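Local structure of DUF5624 domain-containing protein (Legionella pneumophila subsp. pneumophila, 4JX2) at residues Thr177-Asn191 against Ile419-Arg431. The protein is of unknown function but is probably secreted, carries a DUF5624 domain and combines alpha helices with a mixed beta sheet. Residues are numbered along the deposited sequence; the frame is centred on the assembly and turned at random.
Sequences TIHNMIDYACSMAGN and ISTYPNNNPVIQR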
loop_
_atom_site.group_PDB
_atom_site.type_symbol
_atom_site.label_atom_id
_atom_site.label_comp_id
_atom_site.label_asym_id
_atom_site.label_seq_id
_atom_site.Cartn_x
_atom_site.Cartn_y
_atom_site.Cartn_z
ATOM N N THR A 177 -6.638 34.609 -18.631
ATOM C CA THR A 177 -7.657 33.573 -18.436
ATOM C C THR A 177 -7.691 33.116 -16.971
ATOM O O THR A 177 -8.780 33.063 -16.400
ATOM C CB THR A 177 -7.380 32.386 -19.361
ATOM O OG1 THR A 177 -7.120 32.863 -20.681
ATOM C CG2 THR A 177 -8.514 31.349 -19.354
ATOM N N ILE A 178 -6.507 32.809 -16.359
ATOM C CA ILE A 178 -6.383 32.397 -14.954
ATOM C C ILE A 178 -6.999 33.468 -14.037
ATOM O O ILE A 178 -7.779 33.121 -13.133
ATOM C CB ILE A 178 -4.910 32.084 -14.564
ATOM C CG1 ILE A 178 -4.386 30.887 -15.373
ATOM C CG2 ILE A 178 -4.769 31.824 -13.044
ATOM C CD1 ILE A 178 -2.955 30.638 -15.212
ATOM N N HIS A 179 -6.681 34.756 -14.293
ATOM C CA HIS A 179 -7.203 35.871 -13.517
ATOM C C HIS A 179 -8.736 35.917 -13.553
ATOM O O HIS A 179 -9.372 36.011 -12.496
ATOM C CB HIS A 179 -6.629 37.203 -14.008
ATOM C CG HIS A 179 -7.306 38.375 -13.370
ATOM N ND1 HIS A 179 -8.352 39.037 -13.999
ATOM C CD2 HIS A 179 -7.139 38.894 -12.135
ATOM C CE1 HIS A 179 -8.757 39.954 -13.141
ATOM N NE2 HIS A 179 -8.046 39.918 -12.011
ATOM N N ASN A 180 -9.315 35.884 -14.772
ATOM C CA ASN A 180 -10.762 35.942 -14.995
ATOM C C ASN A 180 -11.480 34.771 -14.357
ATOM O O ASN A 180 -12.597 34.928 -13.849
ATOM C CB ASN A 180 -11.070 35.970 -16.477
ATOM C CG ASN A 180 -10.641 37.233 -17.160
ATOM O OD1 ASN A 180 -10.467 38.294 -16.546
ATOM N ND2 ASN A 180 -10.486 37.141 -18.458
HETATM N N MSE A 181 -10.825 33.600 -14.380
HETATM C CA MSE A 181 -11.358 32.384 -13.821
HETATM C C MSE A 181 -11.471 32.476 -12.283
HETATM O O MSE A 181 -12.514 32.086 -11.745
HETATM C CB MSE A 181 -10.515 31.193 -14.237
HETATM C CG MSE A 181 -11.124 29.904 -13.780
HETATM SE SE MSE A 181 -9.813 28.678 -13.197
HETATM C CE MSE A 181 -9.387 29.584 -11.544
ATOM N N ILE A 182 -10.423 32.992 -11.584
ATOM C CA ILE A 182 -10.473 33.118 -10.123
ATOM C C ILE A 182 -11.544 34.171 -9.762
ATOM O O ILE A 182 -12.317 33.970 -8.819
ATOM C CB ILE A 182 -9.082 33.414 -9.505
ATOM C CG1 ILE A 182 -8.162 32.193 -9.663
ATOM C CG2 ILE A 182 -9.189 33.799 -8.015
ATOM C CD1 ILE A 182 -6.758 32.503 -9.870
ATOM N N ASP A 183 -11.633 35.249 -10.559
ATOM C CA ASP A 183 -12.645 36.282 -10.375
ATOM C C ASP A 183 -14.062 35.666 -10.519
ATOM O O ASP A 183 -14.895 35.826 -9.620
ATOM C CB ASP A 183 -12.421 37.424 -11.362
ATOM C CG ASP A 183 -13.285 38.628 -11.061
ATOM O OD1 ASP A 183 -13.052 39.284 -10.017
ATOM O OD2 ASP A 183 -14.225 38.892 -11.839
ATOM N N TYR A 184 -14.292 34.916 -11.618
ATOM C CA TYR A 184 -15.527 34.185 -11.924
ATOM C C TYR A 184 -15.892 33.197 -10.795
ATOM O O TYR A 184 -17.059 33.124 -10.380
ATOM C CB TYR A 184 -15.377 33.416 -13.260
ATOM C CG TYR A 184 -16.572 32.549 -13.591
ATOM C CD1 TYR A 184 -17.758 33.110 -14.065
ATOM C CD2 TYR A 184 -16.528 31.166 -13.415
ATOM C CE1 TYR A 184 -18.863 32.316 -14.367
ATOM C CE2 TYR A 184 -17.632 30.362 -13.707
ATOM C CZ TYR A 184 -18.791 30.943 -14.198
ATOM O OH TYR A 184 -19.883 30.166 -14.477
ATOM N N ALA A 185 -14.884 32.420 -10.330
ATOM C CA ALA A 185 -15.020 31.421 -9.279
ATOM C C ALA A 185 -15.464 32.065 -7.972
ATOM O O ALA A 185 -16.433 31.599 -7.371
ATOM C CB ALA A 185 -13.709 30.686 -9.088
ATOM N N CYS A 186 -14.804 33.163 -7.558
ATOM C CA CYS A 186 -15.155 33.889 -6.332
ATOM C C CYS A 186 -16.567 34.450 -6.426
ATOM O O CYS A 186 -17.356 34.292 -5.493
ATOM C CB CYS A 186 -14.140 34.987 -6.032
ATOM S SG CYS A 186 -12.490 34.369 -5.617
ATOM N N SER A 187 -16.892 35.067 -7.567
ATOM C CA SER A 187 -18.199 35.662 -7.827
ATOM C C SER A 187 -19.315 34.582 -7.785
ATOM O O SER A 187 -20.341 34.783 -7.132
ATOM C CB SER A 187 -18.174 36.379 -9.174
ATOM O OG SER A 187 -19.396 37.052 -9.426
HETATM N N MSE A 188 -19.090 33.435 -8.450
HETATM C CA MSE A 188 -20.044 32.338 -8.498
HETATM C C MSE A 188 -20.283 31.749 -7.099
HETATM O O MSE A 188 -21.421 31.758 -6.629
HETATM C CB MSE A 188 -19.539 31.272 -9.470
HETATM C CG MSE A 188 -20.434 30.073 -9.559
HETATM SE SE MSE A 188 -19.821 28.899 -10.965
HETATM C CE MSE A 188 -21.447 27.901 -11.255
ATOM N N ALA A 189 -19.215 31.257 -6.442
ATOM C CA ALA A 189 -19.258 30.646 -5.107
ATOM C C ALA A 189 -19.755 31.608 -4.039
ATOM O O ALA A 189 -20.542 31.201 -3.185
ATOM C CB ALA A 189 -17.880 30.132 -4.729
ATOM N N GLY A 190 -19.294 32.863 -4.093
ATOM C CA GLY A 190 -19.697 33.918 -3.168
ATOM C C GLY A 190 -21.180 34.202 -3.224
ATOM O O GLY A 190 -21.873 34.098 -2.211
ATOM N N ASN A 191 -21.696 34.495 -4.420
ATOM C CA ASN A 191 -23.124 34.781 -4.582
ATOM C C ASN A 191 -23.997 33.537 -4.375
ATOM O O ASN A 191 -25.149 33.679 -3.962
ATOM C CB ASN A 191 -23.407 35.432 -5.909
ATOM C CG ASN A 191 -22.913 36.856 -5.958
ATOM O OD1 ASN A 191 -23.206 37.676 -5.074
ATOM N ND2 ASN A 191 -22.177 37.181 -7.005
ATOM N N ILE A 419 -19.801 29.285 -25.172
ATOM C CA ILE A 419 -18.800 29.962 -24.329
ATOM C C ILE A 419 -17.393 29.549 -24.801
ATOM O O ILE A 419 -17.162 28.370 -25.112
ATOM C CB ILE A 419 -19.041 29.635 -22.816
ATOM C CG1 ILE A 419 -20.439 30.123 -22.349
ATOM C CG2 ILE A 419 -17.936 30.214 -21.917
ATOM C CD1 ILE A 419 -21.116 29.278 -21.314
ATOM N N SER A 420 -16.454 30.511 -24.838
ATOM C CA SER A 420 -15.072 30.269 -25.281
ATOM C C SER A 420 -14.035 30.355 -24.129
ATOM O O SER A 420 -12.993 29.681 -24.184
ATOM C CB SER A 420 -14.691 31.247 -26.389
ATOM O OG SER A 420 -15.106 32.564 -26.067
ATOM N N THR A 421 -14.308 31.185 -23.107
ATOM C CA THR A 421 -13.417 31.358 -21.952
ATOM C C THR A 421 -14.233 31.872 -20.759
ATOM O O THR A 421 -15.437 32.098 -20.888
ATOM C CB THR A 421 -12.238 32.298 -22.329
ATOM O OG1 THR A 421 -11.234 32.249 -21.314
ATOM C CG2 THR A 421 -12.678 33.730 -22.584
ATOM N N TYR A 422 -13.574 32.090 -19.621
ATOM C CA TYR A 422 -14.204 32.665 -18.431
ATOM C C TYR A 422 -14.469 34.161 -18.618
ATOM O O TYR A 422 -13.594 34.858 -19.145
ATOM C CB TYR A 422 -13.314 32.453 -17.197
ATOM C CG TYR A 422 -13.198 31.007 -16.796
ATOM C CD1 TYR A 422 -14.160 30.411 -15.980
ATOM C CD2 TYR A 422 -12.151 30.215 -17.261
ATOM C CE1 TYR A 422 -14.070 29.067 -15.618
ATOM C CE2 TYR A 422 -12.056 28.868 -16.914
ATOM C CZ TYR A 422 -13.024 28.296 -16.097
ATOM O OH TYR A 422 -12.936 26.973 -15.753
ATOM N N PRO A 423 -15.642 34.684 -18.165
ATOM C CA PRO A 423 -15.931 36.129 -18.307
ATOM C C PRO A 423 -14.968 37.025 -17.528
ATOM O O PRO A 423 -14.423 36.590 -16.511
ATOM C CB PRO A 423 -17.344 36.251 -17.727
ATOM C CG PRO A 423 -17.914 34.907 -17.831
ATOM C CD PRO A 423 -16.778 33.996 -17.525
ATOM N N ASN A 424 -14.787 38.277 -17.991
ATOM C CA ASN A 424 -13.897 39.286 -17.400
ATOM C C ASN A 424 -14.593 40.116 -16.305
ATOM O O ASN A 424 -14.067 40.204 -15.191
ATOM C CB ASN A 424 -13.326 40.223 -18.489
ATOM C CG ASN A 424 -14.362 40.837 -19.403
ATOM O OD1 ASN A 424 -15.326 40.192 -19.844
ATOM N ND2 ASN A 424 -14.201 42.109 -19.694
ATOM N N ASN A 425 -15.743 40.736 -16.604
ATOM C CA ASN A 425 -16.442 41.532 -15.587
ATOM C C ASN A 425 -17.459 40.632 -14.897
ATOM O O ASN A 425 -18.449 40.223 -15.526
ATOM C CB ASN A 425 -17.080 42.832 -16.162
ATOM C CG ASN A 425 -17.903 42.722 -17.440
ATOM O OD1 ASN A 425 -18.074 41.647 -18.049
ATOM N ND2 ASN A 425 -18.440 43.856 -17.872
ATOM N N ASN A 426 -17.157 40.232 -13.638
ATOM C CA ASN A 426 -18.026 39.316 -12.893
ATOM C C ASN A 426 -18.712 40.033 -11.736
ATOM O O ASN A 426 -18.105 40.908 -11.102
ATOM C CB ASN A 426 -17.280 38.092 -12.429
ATOM C CG ASN A 426 -16.806 37.268 -13.599
ATOM O OD1 ASN A 426 -17.602 36.705 -14.367
ATOM N ND2 ASN A 426 -15.498 37.243 -13.810
ATOM N N PRO A 427 -20.012 39.721 -11.506
ATOM C CA PRO A 427 -20.761 40.434 -10.457
ATOM C C PRO A 427 -20.066 40.428 -9.104
ATOM O O PRO A 427 -19.434 39.441 -8.734
ATOM C CB PRO A 427 -22.089 39.678 -10.385
ATOM C CG PRO A 427 -22.219 38.986 -11.677
ATOM C CD PRO A 427 -20.856 38.719 -12.194
ATOM N N VAL A 428 -20.175 41.530 -8.369
ATOM C CA VAL A 428 -19.580 41.606 -7.037
ATOM C C VAL A 428 -20.327 40.637 -6.104
ATOM O O VAL A 428 -21.478 40.279 -6.380
ATOM C CB VAL A 428 -19.546 43.057 -6.471
ATOM C CG1 VAL A 428 -18.603 43.939 -7.282
ATOM C CG2 VAL A 428 -20.943 43.673 -6.377
ATOM N N ILE A 429 -19.677 40.207 -5.016
ATOM C CA ILE A 429 -20.327 39.322 -4.055
ATOM C C ILE A 429 -21.231 40.197 -3.168
ATOM O O ILE A 429 -20.735 41.063 -2.433
ATOM C CB ILE A 429 -19.318 38.470 -3.252
ATOM C CG1 ILE A 429 -18.503 37.555 -4.192
ATOM C CG2 ILE A 429 -20.043 37.660 -2.203
ATOM C CD1 ILE A 429 -17.123 37.217 -3.710
ATOM N N GLN A 430 -22.558 40.010 -3.296
ATOM C CA GLN A 430 -23.555 40.751 -2.526
ATOM C C GLN A 430 -23.923 39.964 -1.274
ATOM O O GLN A 430 -24.617 38.955 -1.384
ATOM C CB GLN A 430 -24.806 41.023 -3.387
ATOM C CG GLN A 430 -24.826 42.400 -4.033
ATOM C CD GLN A 430 -26.215 42.964 -4.021
ATOM O OE1 GLN A 430 -26.847 43.105 -2.961
ATOM N NE2 GLN A 430 -26.722 43.306 -5.200
ATOM N N ARG A 431 -23.440 40.401 -0.099
ATOM C CA ARG A 431 -23.718 39.740 1.177
ATOM C C ARG A 431 -25.040 40.233 1.774
ATOM O O ARG A 431 -26.093 40.118 1.143
ATOM C CB ARG A 431 -22.564 39.981 2.156
#
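Tyr422 lays one ring face over Met181, whose CG sits 3.3 Å from the ring centroid, almost on the normal, a CH-pi contact; the selenium of this selenomethionine lies farther off, obliquely, a Met-aromatic contact. Met181 reaches there because CG stands anti to the backbone N (chi1 -174°). Tyr184 CD2 comes to the edge of the Tyr422 ring, 3.6 Å from Tyr422 CD1, though the ring pair is oblique, planes 53° apart. The hydroxyls turn elsewhere, Tyr422 to Gly410 O and Tyr184 to Ile221 O.

The Asn426 amide is gripped twice through ND2: it bonds to Asp183 OD2 at 2.9 Å, on the anti side of the carboxylate, and to Pro423 O within its own segment. Lys152 pairs with Asp183 OD1. Ser187 OG lies beside Pro427 O, a modelled hydrogen bond too short to trust. Asn191 clamps the tail through both amide ends: OD1 accepts Gln430 N at 3.0 Å, and ND2 donates to Val428 O, while Tyr219 OH also meets ND2. Ile429 lays CD1 against Cys186 O and CG2 against Gly190.

The arrangement is an irregular C-terminal tail running along helix 175-197, held by helix side chains bonding to its backbone and Asn426, and by the Tyr422 ring on Met181.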